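Local coordinates for protein COG3291: FOG: PKD repeat (Clostridium thermocellum, PDB 1WMX) that serves as the family 30 carbohydrate-binding module of CelJ, a multidomain enzyme that is probably a cellulase, at residues Val82-Leu87 and Pro139-Met144; Ile102-Lys107 and Ser153-Leu158; Glu98-Gly103 and Thr121-Tyr126. One frame throughout, in Å; residues are numbered along the deposited sequence.

Contact 1 (Val82-Leu87 and Pro139-Met144)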
loop_
_atom_site.group_PDB
_atom_site.type_symbol
_atom_site.label_atom_id
_atom_site.label_comp_id
_atom_site.label_asym_id
_atom_site.label_seq_id
_atom_site.Cartn_x
_atom_site.Cartn_y
_atom_site.Cartn_z
ATOM N N VAL B 82 4.880 -14.979 -14.468
ATOM C CA VAL B 82 3.488 -14.966 -14.041
ATOM C C VAL B 82 2.608 -16.151 -14.436
ATOM O O VAL B 82 2.025 -16.819 -13.573
ATOM C CB VAL B 82 2.781 -13.683 -14.511
ATOM C CG1 VAL B 82 1.336 -13.694 -14.042
ATOM C CG2 VAL B 82 3.512 -12.452 -13.966
ATOM N N GLU B 83 2.552 -16.453 -15.771
ATOM C CA GLU B 83 1.542 -17.428 -16.252
ATOM C C GLU B 83 1.849 -18.857 -15.718
ATOM O O GLU B 83 0.898 -19.611 -15.433
ATOM C CB GLU B 83 1.410 -17.399 -17.891
ATOM C CG GLU B 83 -0.010 -16.972 -18.379
ATOM C CD GLU B 83 -1.008 -16.908 -17.235
ATOM O OE1 GLU B 83 -2.009 -16.124 -17.312
ATOM O OE2 GLU B 83 -0.831 -17.646 -16.214
ATOM N N ASN B 84 3.121 -19.264 -15.359
ATOM C CA ASN B 84 3.361 -20.623 -14.845
ATOM C C ASN B 84 4.206 -20.656 -13.556
ATOM O O ASN B 84 4.388 -21.716 -12.953
ATOM C CB ASN B 84 4.120 -21.462 -15.872
ATOM C CG ASN B 84 3.470 -21.453 -17.237
ATOM O OD1 ASN B 84 2.339 -21.931 -17.384
ATOM N ND2 ASN B 84 4.134 -20.930 -18.244
ATOM N N GLY B 85 4.707 -19.507 -13.136
ATOM C CA GLY B 85 5.594 -19.427 -11.947
ATOM C C GLY B 85 4.883 -19.442 -10.583
ATOM O O GLY B 85 3.666 -19.288 -10.472
ATOM N N TYR B 86 5.704 -19.628 -9.555
ATOM C CA TYR B 86 5.237 -19.659 -8.168
ATOM C C TYR B 86 6.228 -18.979 -7.224
ATOM O O TYR B 86 7.404 -18.793 -7.554
ATOM C CB TYR B 86 5.100 -21.102 -7.640
ATOM C CG TYR B 86 4.241 -22.049 -8.476
ATOM C CD1 TYR B 86 4.685 -22.494 -9.721
ATOM C CD2 TYR B 86 3.007 -22.489 -7.988
ATOM C CE1 TYR B 86 3.906 -23.376 -10.474
ATOM C CE2 TYR B 86 2.228 -23.375 -8.740
ATOM C CZ TYR B 86 2.681 -23.818 -9.983
ATOM O OH TYR B 86 1.930 -24.685 -10.723
ATOM N N LEU B 87 5.706 -18.619 -6.072
ATOM C CA LEU B 87 6.495 -18.066 -4.980
ATOM C C LEU B 87 6.600 -19.242 -4.054
ATOM O O LEU B 87 5.595 -19.679 -3.489
ATOM C CB LEU B 87 5.773 -16.895 -4.296
ATOM C CG LEU B 87 6.261 -16.638 -2.862
ATOM C CD1 LEU B 87 7.690 -16.077 -2.842
ATOM C CD2 LEU B 87 5.354 -15.641 -2.121
ATOM N N PRO B 139 1.334 -19.335 -6.506
ATOM C CA PRO B 139 1.183 -19.069 -7.923
ATOM C C PRO B 139 0.989 -17.554 -8.206
ATOM O O PRO B 139 -0.062 -16.965 -7.876
ATOM C CB PRO B 139 0.048 -19.902 -8.386
ATOM C CG PRO B 139 -0.601 -20.520 -7.139
ATOM C CD PRO B 139 0.145 -20.096 -5.927
ATOM N N LEU B 140 1.856 -17.309 -8.678
ATOM C CA LEU B 140 1.974 -15.927 -9.207
ATOM C C LEU B 140 0.681 -15.491 -9.895
ATOM O O LEU B 140 0.158 -14.397 -9.632
ATOM C CB LEU B 140 3.122 -15.857 -10.238
ATOM C CG LEU B 140 4.518 -16.057 -9.623
ATOM C CD1 LEU B 140 5.651 -15.515 -10.504
ATOM C CD2 LEU B 140 4.685 -15.362 -8.272
ATOM N N ARG B 141 0.223 -16.192 -10.923
ATOM C CA ARG B 141 -0.954 -15.725 -11.675
ATOM C C ARG B 141 -2.104 -15.444 -10.687
ATOM O O ARG B 141 -2.932 -14.545 -10.915
ATOM C CB ARG B 141 -1.388 -16.818 -12.758
ATOM C CG ARG B 141 -1.787 -18.201 -12.140
ATOM C CD ARG B 141 -1.997 -19.481 -13.072
ATOM N NE ARG B 141 -0.872 -20.294 -13.245
ATOM C CZ ARG B 141 -0.139 -21.238 -12.638
ATOM N NH1 ARG B 141 -0.392 -21.880 -11.474
ATOM N NH2 ARG B 141 1.035 -21.503 -13.195
ATOM N N ASP B 142 -2.071 -15.970 -9.510
ATOM C CA ASP B 142 -3.163 -15.734 -8.552
ATOM C C ASP B 142 -3.075 -14.326 -7.911
ATOM O O ASP B 142 -4.067 -13.798 -7.400
ATOM C CB ASP B 142 -3.100 -16.754 -7.394
ATOM C CG ASP B 142 -3.446 -18.189 -7.801
ATOM O OD1 ASP B 142 -3.549 -19.109 -6.898
ATOM O OD2 ASP B 142 -3.632 -18.479 -9.039
ATOM N N LEU B 143 -1.882 -13.744 -7.953
ATOM C CA LEU B 143 -1.608 -12.425 -7.325
ATOM C C LEU B 143 -1.504 -11.295 -8.319
ATOM O O LEU B 143 -2.194 -10.260 -8.178
ATOM C CB LEU B 143 -0.254 -12.471 -6.602
ATOM C CG LEU B 143 -0.314 -13.175 -5.257
ATOM C CD1 LEU B 143 1.055 -13.284 -4.577
ATOM C CD2 LEU B 143 -1.221 -12.456 -4.263
ATOM N N MET B 144 -0.641 -11.575 -9.251
ATOM C CA MET B 144 -0.266 -10.676 -10.313
ATOM C C MET B 144 -1.125 -10.756 -11.563
ATOM O O MET B 144 -0.619 -10.653 -12.682
ATOM C CB MET B 144 1.121 -10.976 -10.777
ATOM C CG MET B 144 2.170 -10.794 -9.714
ATOM S SD MET B 144 3.784 -10.989 -10.400
ATOM C CE MET B 144 5.008 -10.893 -9.129
HETATM O O HOH W 1 1.445 -18.624 -11.948
#
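Tyr86 and Pro139 form an antiparallel, non-hydrogen-bonded pair with CA atoms 4.1 Å apart, and just beyond it Leu140 N donates a hydrogen bond to Gly85 O. Arg141 buries more surface here than any other residue. The bend of its chain at chi3 (93°) brings NE to Glu83 O. NE and NH2 grip Glu83 O side-on, each 2.9 Å from that oxygen. The oxygen lies in the guanidinium plane, whereas both donors reach it from one face of its carbonyl plane. Glu83 OE2 makes a long salt bridge to Arg141 NE, at 4.0 Å, while OE1 pairs with Lys145. A water over one guanidinium face accepts from Arg141 N and donates to Gly85 O at 2.7 Å. The Tyr86 ring stands steeply to the guanidinium, 83° between planes, and its CD2 rests 4.0 Å from Pro139 CB. Val82 CG2 touches Met144 SD at 3.9 Å. Here edge strand 134-139 of the module's beta-sandwich passes into the short, weakly bonded helix 140-143, beside the start of strand 86-93. Leu140 and Leu87 pack on Ile177 of strand 168-178, and Leu143 and Met144 turn to Phe104 of the facing sheet.

Contact 2 (Ile102-Lys107 and Ser153-Leu158); sequences IGFRDK and SSVTCL
Ser154 meets Lys107 at the start of the pairing. Ser154 O accepts from Lys107 N at 2.9 Å, and Ser154 CB lies close to Lys107 O. The hydroxyl of Ser154 turns to Asp151 instead. Val155 is a non-hydrogen-bonded partner of Asp106, but their side chains diverge. Val155 CG1 is anti to the backbone N (chi1 -179°) and touches Phe104 CD1 at 4.0 Å. The Asp106 carboxylate leaves the contact for Arg111 and the backbone N of Ile117 and Asp151. Thr156 and Cys157 together face Arg105, which makes a classic beta bulge. Thr156 N gives Arg105 O a bond of 2.9 Å, and Cys157 N adds a weak one of 3.3 Å to the same oxygen. A water accepts from Thr156 OG1 at 2.6 Å and donates to Asp106 O, so it bridges the strands beside the bulge. Thr156 CG2 meets Lys107 CB at 3.7 Å, the two side chains crossing at about a right angle. Cys157 O accepts a hydrogen bond from Arg105 N. The Arg105 chain runs out extended to a salt bridge with Asp118 and packs on Tyr113 of the second subunit. Leu158 pairs with Phe104. Its CD1 lies over one face of the Phe104 ring, toward the rim, and comes within 3.1 Å of Gly103 O; its CB sits 4.1 Å from Phe104 CE1. Strands 155-161 and 101-106 are inner neighbours in a five-stranded antiparallel sheet, with 64-69 beyond the first and 118-122, an outermost strand within the chain, beyond the second. Phe104 and Leu158 point inward onto Leu87 of strand 86-93 and onto strand 168-178 of the other sheet, whereas Arg105 and Cys157 lie on the other face.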
loop_
_atom_site.group_PDB
_atom_site.type_symbol
_atom_site.label_atom_id
_atom_site.label_comp_id
_atom_site.label_asym_id
_atom_site.label_seq_id
_atom_site.Cartn_x
_atom_site.Cartn_y
_atom_site.Cartn_z
ATOM N N ILE B 102 0.532 -11.735 2.602
ATOM C CA ILE B 102 1.734 -11.984 1.798
ATOM C C ILE B 102 1.446 -11.592 0.352
ATOM O O ILE B 102 0.366 -11.873 -0.177
ATOM C CB ILE B 102 2.121 -13.471 1.875
ATOM C CG1 ILE B 102 3.392 -13.759 1.057
ATOM C CG2 ILE B 102 1.005 -14.378 1.351
ATOM C CD1 ILE B 102 4.010 -15.132 1.327
ATOM N N GLY B 103 2.412 -10.938 -0.279
ATOM C CA GLY B 103 2.242 -10.504 -1.678
ATOM C C GLY B 103 3.503 -9.832 -2.225
ATOM O O GLY B 103 4.607 -10.051 -1.727
ATOM N N PHE B 104 3.299 -9.018 -3.259
ATOM C CA PHE B 104 4.395 -8.282 -3.921
ATOM C C PHE B 104 4.017 -6.807 -4.108
ATOM O O PHE B 104 2.845 -6.434 -4.065
ATOM C CB PHE B 104 4.689 -8.888 -5.294
ATOM C CG PHE B 104 5.276 -10.285 -5.209
ATOM C CD1 PHE B 104 6.659 -10.458 -5.095
ATOM C CD2 PHE B 104 4.436 -11.396 -5.239
ATOM C CE1 PHE B 104 7.199 -11.747 -5.005
ATOM C CE2 PHE B 104 4.971 -12.682 -5.147
ATOM C CZ PHE B 104 6.355 -12.859 -5.029
ATOM N N ARG B 105 5.036 -6.004 -4.315
ATOM C CA ARG B 105 4.896 -4.552 -4.518
ATOM C C ARG B 105 5.748 -4.182 -5.709
ATOM O O ARG B 105 6.829 -4.741 -5.910
ATOM C CB ARG B 105 5.386 -3.894 -3.255
ATOM C CG ARG B 105 5.303 -2.389 -3.099
ATOM C CD ARG B 105 6.027 -2.171 -1.804
ATOM N NE ARG B 105 5.836 -0.968 -1.037
ATOM C CZ ARG B 105 5.024 -0.836 0.015
ATOM N NH1 ARG B 105 4.195 -1.820 0.411
ATOM N NH2 ARG B 105 5.049 0.247 0.780
ATOM N N ASP B 106 5.252 -3.258 -6.490
ATOM C CA ASP B 106 5.971 -2.793 -7.672
ATOM C C ASP B 106 6.319 -1.326 -7.488
ATOM O O ASP B 106 6.047 -0.739 -6.440
ATOM C CB ASP B 106 5.104 -2.966 -8.922
ATOM C CG ASP B 106 4.016 -1.908 -9.055
ATOM O OD1 ASP B 106 3.236 -1.939 -10.059
ATOM O OD2 ASP B 106 3.892 -1.003 -8.165
ATOM N N LYS B 107 6.919 -0.769 -8.510
ATOM C CA LYS B 107 7.297 0.643 -8.526
ATOM C C LYS B 107 7.289 1.110 -9.972
ATOM O O LYS B 107 8.043 0.605 -10.803
ATOM C CB LYS B 107 8.687 0.842 -7.910
ATOM C CG LYS B 107 9.102 2.316 -7.841
ATOM C CD LYS B 107 10.377 2.538 -7.035
ATOM C CE LYS B 107 11.590 1.865 -7.667
ATOM N NZ LYS B 107 12.850 2.167 -6.965
ATOM N N SER B 153 6.269 -6.255 -14.421
ATOM C CA SER B 153 7.570 -6.034 -15.036
ATOM C C SER B 153 8.400 -5.077 -14.170
ATOM O O SER B 153 9.579 -4.855 -14.445
ATOM C CB SER B 153 7.410 -5.428 -16.436
ATOM O OG SER B 153 6.983 -4.072 -16.350
ATOM N N SER B 154 7.784 -4.509 -13.133
ATOM C CA SER B 154 8.476 -3.553 -12.254
ATOM C C SER B 154 8.394 -3.877 -10.761
ATOM O O SER B 154 8.199 -2.981 -9.942
ATOM C CB SER B 154 7.913 -2.150 -12.462
ATOM O OG SER B 154 7.907 -1.790 -13.828
ATOM N N VAL B 155 8.568 -5.146 -10.413
ATOM C CA VAL B 155 8.483 -5.597 -9.029
ATOM C C VAL B 155 9.732 -5.302 -8.201
ATOM O O VAL B 155 10.863 -5.565 -8.642
ATOM C CB VAL B 155 8.210 -7.118 -8.971
ATOM C CG1 VAL B 155 8.102 -7.579 -7.522
ATOM C CG2 VAL B 155 6.943 -7.447 -9.755
ATOM N N THR B 156 9.528 -4.772 -6.994
ATOM C CA THR B 156 10.663 -4.468 -6.121
ATOM C C THR B 156 10.778 -5.371 -4.910
ATOM O O THR B 156 11.872 -5.787 -4.562
ATOM C CB THR B 156 10.626 -3.013 -5.563
ATOM O OG1 THR B 156 9.423 -2.819 -4.807
ATOM C CG2 THR B 156 10.723 -2.001 -6.689
ATOM N N CYS B 157 9.578 -5.713 -4.321
ATOM C CA CYS B 157 9.699 -6.477 -3.087
ATOM C C CYS B 157 8.572 -7.452 -2.900
ATOM O O CYS B 157 7.535 -7.397 -3.547
ATOM C CB CYS B 157 9.624 -5.584 -1.818
ATOM S SG CYS B 157 10.660 -4.048 -1.874
ATOM N N LEU B 158 8.889 -8.282 -2.135
ATOM C CA LEU B 158 7.981 -9.244 -1.541
ATOM C C LEU B 158 7.526 -8.609 -0.263
ATOM O O LEU B 158 8.286 -7.811 0.335
ATOM C CB LEU B 158 8.741 -10.559 -1.357
ATOM C CG LEU B 158 8.142 -11.495 -0.316
ATOM C CD1 LEU B 158 6.790 -12.079 -0.731
ATOM C CD2 LEU B 158 9.044 -12.699 -0.027
HETATM O O HOH W 2 8.552 -0.363 -4.487
#

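Contact 3 (Glu98-Gly103 and Thr121-Tyr126); sequences EDFVIG and TVISNY
Val101 and Val122 form an antiparallel, non-hydrogen-bonded pair, with CA atoms 4.6 Å apart and side chains that diverge. Next to them Ile102 and Thr121 are a hydrogen-bonded pair. Ile102 N donates to Thr121 O at 2.8 Å, and Thr121 N returns a bond to Ile102 O. Their CG2 methyls also touch, on the same face of the sheet. Past Val122 the chain turns into a short 3-10 segment, but one more backbone bond follows, from Ile123 N to Phe100 O, and it is nearly straight.

Ile123 makes the main apolar contact. Its CB lies 4.2 Å from Ile102 CG2. From CB the chain splits. CG2 takes the place between the backbone N and the carbonyl carbon, and it sits over the centre of the Phe100 ring. This is a CH-pi contact, 4.2 Å from CG2 to the ring centroid and 6° off the normal. The same methyl comes within 3.2 Å of Asp99 OD1. CG1 is anti to the backbone N (chi1 -172°). CD1, at its end, lies 3.7 Å from Phe100 CZ.

Asp99 binds a backbone N-H of the 3-10 segment. Its OD1 accepts from Ser124 N at 2.9 Å, met nearly end-on to the C-O bond, though the N-H...O angle is bent (133°). Its OD2 has a salt bridge with Arg163. The carboxylate is thus shared between the turn and a loop beside it.

The contact joins the two strands of the hairpin 101-106 and 118-122. Strand 118-122 is the outermost of its sheet within the chain. The side chains of Ile102 and Ile123 touch Phe89 of strand 86-93 in the facing sheet, and Phe100 packs on Val170 of strand 168-178.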
loop_
_atom_site.group_PDB
_atom_site.type_symbol
_atom_site.label_atom_id
_atom_site.label_comp_id
_atom_site.label_asym_id
_atom_site.label_seq_id
_atom_site.Cartn_x
_atom_site.Cartn_y
_atom_site.Cartn_z
ATOM N N GLU B 98 -0.665 -19.863 12.432
ATOM C CA GLU B 98 -0.254 -18.463 12.246
ATOM C C GLU B 98 -0.739 -18.022 10.869
ATOM O O GLU B 98 -0.746 -18.813 9.921
ATOM C CB GLU B 98 1.278 -18.315 12.293
ATOM C CG GLU B 98 1.903 -18.594 13.653
ATOM C CD GLU B 98 2.138 -20.069 13.902
ATOM O OE1 GLU B 98 2.652 -20.437 15.004
ATOM O OE2 GLU B 98 1.820 -20.921 13.005
ATOM N N ASP B 99 -1.141 -16.773 10.758
ATOM C CA ASP B 99 -1.620 -16.247 9.475
ATOM C C ASP B 99 -1.275 -14.761 9.353
ATOM O O ASP B 99 -1.214 -14.034 10.347
ATOM C CB ASP B 99 -3.131 -16.441 9.369
ATOM C CG ASP B 99 -3.651 -16.162 7.974
ATOM O OD1 ASP B 99 -3.024 -16.630 6.968
ATOM O OD2 ASP B 99 -4.704 -15.463 7.827
ATOM N N PHE B 100 -1.048 -14.337 8.118
ATOM C CA PHE B 100 -0.696 -12.938 7.827
ATOM C C PHE B 100 -0.784 -12.686 6.319
ATOM O O PHE B 100 -0.960 -13.610 5.523
ATOM C CB PHE B 100 0.727 -12.649 8.329
ATOM C CG PHE B 100 1.749 -13.681 7.875
ATOM C CD1 PHE B 100 2.275 -13.618 6.586
ATOM C CD2 PHE B 100 2.162 -14.694 8.743
ATOM C CE1 PHE B 100 3.206 -14.570 6.157
ATOM C CE2 PHE B 100 3.093 -15.651 8.318
ATOM C CZ PHE B 100 3.615 -15.589 7.022
ATOM N N VAL B 101 -0.664 -11.427 5.938
ATOM C CA VAL B 101 -0.742 -11.046 4.523
ATOM C C VAL B 101 0.600 -11.258 3.829
ATOM O O VAL B 101 1.660 -10.994 4.391
ATOM C CB VAL B 101 -1.130 -9.589 4.384
ATOM C CG1 VAL B 101 -1.274 -9.194 2.911
ATOM C CG2 VAL B 101 -2.450 -9.298 5.090
ATOM N N ILE B 102 0.532 -11.735 2.602
ATOM C CA ILE B 102 1.734 -11.984 1.798
ATOM C C ILE B 102 1.446 -11.592 0.352
ATOM O O ILE B 102 0.366 -11.873 -0.177
ATOM C CB ILE B 102 2.121 -13.471 1.875
ATOM C CG1 ILE B 102 3.392 -13.759 1.057
ATOM C CG2 ILE B 102 1.005 -14.378 1.351
ATOM C CD1 ILE B 102 4.010 -15.132 1.327
ATOM N N GLY B 103 2.412 -10.938 -0.279
ATOM C CA GLY B 103 2.242 -10.504 -1.678
ATOM C C GLY B 103 3.503 -9.832 -2.225
ATOM O O GLY B 103 4.607 -10.051 -1.727
ATOM N N THR B 121 -2.552 -11.493 -0.698
ATOM C CA THR B 121 -3.417 -12.622 -0.340
ATOM C C THR B 121 -2.994 -13.072 1.049
ATOM O O THR B 121 -1.961 -12.640 1.566
ATOM C CB THR B 121 -3.266 -13.772 -1.351
ATOM O OG1 THR B 121 -4.088 -14.871 -0.956
ATOM C CG2 THR B 121 -1.828 -14.272 -1.456
ATOM N N VAL B 122 -3.782 -13.924 1.667
ATOM C CA VAL B 122 -3.427 -14.428 3.002
ATOM C C VAL B 122 -2.754 -15.773 2.815
ATOM O O VAL B 122 -3.162 -16.583 1.978
ATOM C CB VAL B 122 -4.661 -14.554 3.880
ATOM C CG1 VAL B 122 -5.323 -13.192 4.093
ATOM C CG2 VAL B 122 -5.702 -15.499 3.278
ATOM N N ILE B 123 -1.723 -16.008 3.589
ATOM C CA ILE B 123 -0.963 -17.245 3.461
ATOM C C ILE B 123 -1.821 -18.490 3.787
ATOM O O ILE B 123 -1.569 -19.586 3.265
ATOM C CB ILE B 123 0.257 -17.218 4.367
ATOM C CG1 ILE B 123 1.158 -18.424 4.085
ATOM C CG2 ILE B 123 -0.129 -17.221 5.845
ATOM C CD1 ILE B 123 2.541 -18.311 4.696
ATOM N N SER B 124 -2.827 -18.311 4.630
ATOM C CA SER B 124 -3.712 -19.419 5.032
ATOM C C SER B 124 -4.417 -20.047 3.814
ATOM O O SER B 124 -4.835 -21.207 3.857
ATOM C CB SER B 124 -4.775 -18.929 6.026
ATOM O OG SER B 124 -5.477 -17.812 5.508
ATOM N N ASN B 125 -4.530 -19.271 2.748
ATOM C CA ASN B 125 -5.177 -19.726 1.508
ATOM C C ASN B 125 -4.319 -20.727 0.753
ATOM O O ASN B 125 -4.763 -21.330 -0.227
ATOM C CB ASN B 125 -5.429 -18.551 0.563
ATOM C CG ASN B 125 -6.605 -17.716 1.001
ATOM O OD1 ASN B 125 -6.886 -16.679 0.390
ATOM N ND2 ASN B 125 -7.307 -18.125 2.037
ATOM N N TYR B 126 -3.091 -20.915 1.199
ATOM C CA TYR B 126 -2.201 -21.835 0.497
ATOM C C TYR B 126 -1.523 -22.835 1.431
ATOM O O TYR B 126 -0.827 -23.749 0.979
ATOM C CB TYR B 126 -1.147 -21.027 -0.253
ATOM C CG TYR B 126 -1.778 -20.214 -1.379
ATOM C CD1 TYR B 126 -2.095 -20.827 -2.593
ATOM C CD2 TYR B 126 -2.049 -18.857 -1.201
ATOM C CE1 TYR B 126 -2.685 -20.091 -3.622
ATOM C CE2 TYR B 126 -2.641 -18.118 -2.229
ATOM C CZ TYR B 126 -2.959 -18.736 -3.442
ATOM O OH TYR B 126 -3.537 -18.019 -4.449
#

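Contact 1 opens first along the chain, at Val82-Leu87. Contacts 3 and 2 then start from overlapping segments and share Ile102 and Gly103. Contact 3 closes first, at Thr121-Tyr126, within the long loop that contact 1 closes at Pro139-Met144. Contact 2 closes last, at Ser153-Leu158, so contacts 1 and 2 cross. Contacts 2 and 3 lie on the two edges of strand 101-106 and fix three neighbouring strands of one sheet. Contact 1 lies at the edge of the opposing sheet, where strand 134-139 runs into helix 140-143. The sheets meet where Leu87 packs on Ile102 and Met144 on Phe104. Asp142 and Tyr126 also join contacts 1 and 3 through a probable hydrogen bond.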